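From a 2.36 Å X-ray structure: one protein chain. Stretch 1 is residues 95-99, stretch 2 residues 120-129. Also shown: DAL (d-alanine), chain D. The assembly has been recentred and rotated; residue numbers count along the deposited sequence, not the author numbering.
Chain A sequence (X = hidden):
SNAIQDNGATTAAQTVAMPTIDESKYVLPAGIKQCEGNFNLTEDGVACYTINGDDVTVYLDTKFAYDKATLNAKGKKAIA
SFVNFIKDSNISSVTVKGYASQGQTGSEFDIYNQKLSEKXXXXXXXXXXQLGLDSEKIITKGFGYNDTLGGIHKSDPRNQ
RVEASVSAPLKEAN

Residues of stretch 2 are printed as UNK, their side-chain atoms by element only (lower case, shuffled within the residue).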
# COMPACT_ATOMS: atom_id res chain seq x y z
N THR A 95 -8.83 -2.23 0.71
CA THR A 95 -9.05 -0.83 0.38
C THR A 95 -7.73 -0.20 -0.04
O THR A 95 -6.76 -0.23 0.72
CB THR A 95 -9.64 -0.09 1.57
OG1 THR A 95 -10.91 -0.67 1.88
CG2 THR A 95 -9.83 1.38 1.23
N VAL A 96 -7.71 0.36 -1.24
CA VAL A 96 -6.51 0.96 -1.82
C VAL A 96 -6.68 2.47 -1.78
O VAL A 96 -7.56 3.03 -2.47
CB VAL A 96 -6.29 0.45 -3.25
CG1 VAL A 96 -5.10 1.13 -3.86
CG2 VAL A 96 -6.09 -1.05 -3.24
N LYS A 97 -5.85 3.15 -1.00
CA LYS A 97 -5.98 4.58 -0.74
C LYS A 97 -4.86 5.35 -1.43
O LYS A 97 -3.68 5.07 -1.20
CB LYS A 97 -5.95 4.86 0.76
CG LYS A 97 -7.04 4.13 1.53
CD LYS A 97 -6.82 4.32 3.01
CE LYS A 97 -7.98 3.75 3.79
NZ LYS A 97 -7.80 3.94 5.26
N GLY A 98 -5.22 6.34 -2.24
CA GLY A 98 -4.28 7.15 -2.96
C GLY A 98 -4.11 8.53 -2.33
O GLY A 98 -5.05 9.10 -1.81
N TYR A 99 -2.89 9.06 -2.41
CA TYR A 99 -2.60 10.35 -1.80
C TYR A 99 -1.75 11.19 -2.76
O TYR A 99 -1.20 10.69 -3.75
CB TYR A 99 -1.87 10.20 -0.46
CG TYR A 99 -2.66 9.44 0.58
CD1 TYR A 99 -3.39 10.12 1.55
CD2 TYR A 99 -2.68 8.04 0.59
CE1 TYR A 99 -4.12 9.43 2.50
CE2 TYR A 99 -3.42 7.33 1.56
CZ TYR A 99 -4.13 8.04 2.50
OH TYR A 99 -4.87 7.38 3.46
N UNK A 120 -4.01 7.30 -8.91
CA UNK A 120 -2.96 6.45 -8.34
C UNK A 120 -3.56 5.18 -7.75
O UNK A 120 -3.11 4.06 -8.05
n UNK A 120 1.92 11.80 -7.76
c UNK A 120 -0.51 9.20 -6.85
c UNK A 120 -1.23 8.33 -7.92
c UNK A 120 0.96 11.18 -7.08
n UNK A 120 0.52 10.00 -7.51
n UNK A 120 0.46 11.74 -5.97
c UNK A 120 -2.17 7.24 -7.30
N UNK A 121 -4.60 5.32 -6.93
CA UNK A 121 -5.31 4.15 -6.41
C UNK A 121 -5.81 3.26 -7.54
O UNK A 121 -5.74 2.03 -7.46
c UNK A 121 -6.48 4.59 -5.54
N UNK A 122 -6.32 3.86 -8.62
CA UNK A 122 -6.83 3.05 -9.72
C UNK A 122 -5.71 2.30 -10.42
O UNK A 122 -5.88 1.16 -10.85
n UNK A 122 -9.17 0.81 -11.47
c UNK A 122 -8.34 3.08 -11.75
c UNK A 122 -9.29 2.08 -11.09
c UNK A 122 -7.58 3.92 -10.73
o UNK A 122 -10.13 2.44 -10.25
N UNK A 123 -4.55 2.95 -10.56
CA UNK A 123 -3.37 2.29 -11.10
C UNK A 123 -3.02 1.06 -10.28
O UNK A 123 -2.90 -0.05 -10.82
c UNK A 123 -2.18 3.27 -11.12
N UNK A 124 -2.87 1.24 -8.96
CA UNK A 124 -2.52 0.12 -8.09
C UNK A 124 -3.51 -1.02 -8.29
O UNK A 124 -3.12 -2.18 -8.48
c UNK A 124 -1.23 1.40 -6.38
c UNK A 124 -2.46 0.57 -6.62
c UNK A 124 -2.44 -0.65 -5.71
N UNK A 125 -4.81 -0.68 -8.30
CA UNK A 125 -5.84 -1.71 -8.39
C UNK A 125 -5.82 -2.40 -9.74
O UNK A 125 -6.06 -3.61 -9.83
c UNK A 125 -7.21 -1.09 -8.13
N UNK A 126 -5.55 -1.65 -10.81
CA UNK A 126 -5.45 -2.25 -12.13
C UNK A 126 -4.40 -3.35 -12.15
O UNK A 126 -4.65 -4.46 -12.63
c UNK A 126 -5.14 -1.19 -13.17
o UNK A 126 -7.46 -0.61 -13.02
o UNK A 126 -6.21 0.52 -14.44
c UNK A 126 -6.35 -0.37 -13.56
N UNK A 127 -3.21 -3.05 -11.61
CA UNK A 127 -2.13 -4.04 -11.60
C UNK A 127 -2.50 -5.26 -10.77
O UNK A 127 -2.20 -6.39 -11.16
c UNK A 127 2.62 -5.89 -11.71
c UNK A 127 1.13 -4.75 -10.21
c UNK A 127 2.25 -5.55 -10.42
c UNK A 127 -0.85 -3.41 -11.06
c UNK A 127 0.37 -4.29 -11.28
o UNK A 127 3.72 -6.68 -11.91
c UNK A 127 0.77 -4.64 -12.57
c UNK A 127 1.89 -5.44 -12.79
N UNK A 128 -3.12 -5.04 -9.61
CA UNK A 128 -3.61 -6.16 -8.81
C UNK A 128 -4.48 -7.09 -9.65
O UNK A 128 -4.38 -8.31 -9.53
c UNK A 128 -3.55 -4.84 -6.66
c UNK A 128 -4.39 -5.64 -7.61
s UNK A 128 -4.51 -4.32 -5.24
c UNK A 128 -3.22 -4.17 -4.00
N UNK A 129 -5.32 -6.51 -10.51
CA UNK A 129 -6.19 -7.32 -11.34
C UNK A 129 -5.39 -8.11 -12.37
O UNK A 129 -5.68 -9.29 -12.62
c UNK A 129 -9.37 -5.09 -11.76
c UNK A 129 -8.34 -5.95 -11.06
c UNK A 129 -9.18 -3.61 -11.46
n UNK A 129 -10.25 -2.78 -12.10
c UNK A 129 -7.25 -6.44 -12.01
N DAL D . 1.02 17.21 -5.81
CA DAL D . 1.87 16.50 -6.76
CB DAL D . 1.54 16.96 -8.20
C DAL D . 1.75 14.99 -6.64
O DAL D . 2.31 14.28 -7.49
OXT DAL D . 1.13 14.43 -5.72

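Position 120 opens the helical stretch with seven side-chain atoms: three carbons in line, a nitrogen, then a carbon carrying two more nitrogens. One terminal nitrogen lies 3.0 Å from Tyr99 O, and the same end group meets the carboxylate of the bound d-alanine. A planar group of three nitrogens on a long chain is a guanidinium, so this is Arg120. Its NH1 donates to Tyr99 O (3.0 Å) and to DAL OXT (2.8 Å), while NH2 donates to DAL O at 2.5 Å. Both ligand bonds and the strand-side bond therefore use the edge of the guanidinium.

Position 121 has a single carbon, CB, directed toward the strand and 3.6 Å from Val96 O. One carbon and nothing beyond it means Ala121. The same CB lies 3.9 Å from Gly98 N, so this methyl rests against strand backbone.

At position 122 three carbons lead to one oxygen and one nitrogen on the third, a terminal amide: Gln122. It points away from the strand and touches nothing there; its NE2 donates to an oxygen of position 126, 2.7 Å away.

Position 123 again has one carbon, out of reach of stretch 1, and is Ala123.

Position 124 has a carbon bearing two more carbons, a fork directly at CB, and one tip comes 3.7 Å from Val96 CG1. Three carbons branched at CB give Val124, whose CG1 makes that contact.

Position 125 carries one carbon, CB, set sideways to the strand; it lies 5.0 Å from Val96 CG2, the nearest atom of stretch 1, too far for a close contact. It is Ala125.

Position 126 shows two carbons, the second bearing two oxygens: a short carboxylate, Asp126. It faces no strand residue. Its OD1 accepts the bond from Gln122 NE2, making a link one helical turn long.

Position 127 has a carbon followed by a six-carbon ring bearing an oxygen, hence Tyr127. The ring stays out of reach of the strand.

Position 128 is an unbranched chain of two carbons, a sulfur and a final carbon, with the sulfur 4.1 Å from Val96 CG2. The thioether identifies Met128, and SD is the atom in that contact.

Position 129 ends the stretch with four carbons in a row and a nitrogen: Lys129. It reaches back along the helix rather than to the strand, its NZ forming a long salt bridge of 3.7 Å with Asp126 OD1.

The rule is a helix stripe packed on a strand with its small residue where the backbones come closest. The axes approach to 7.2 Å at 142°, and Gly98 CA sits 4.7 Å from Ala121 CA. An ideal CB on Gly98 would fall 3.2 Å from Ala121 N, so the bare glycine suits this tight crossing. Positions 121, 124 and 128 then meet Val96, whose CG1 serves Ala121 and Val124 and whose CG2 approaches Met128. Arg120 adds the polar tie, joining Tyr99 O and the ligand through one guanidinium.

Stretch 2 (120-129) RAQAVADYMK
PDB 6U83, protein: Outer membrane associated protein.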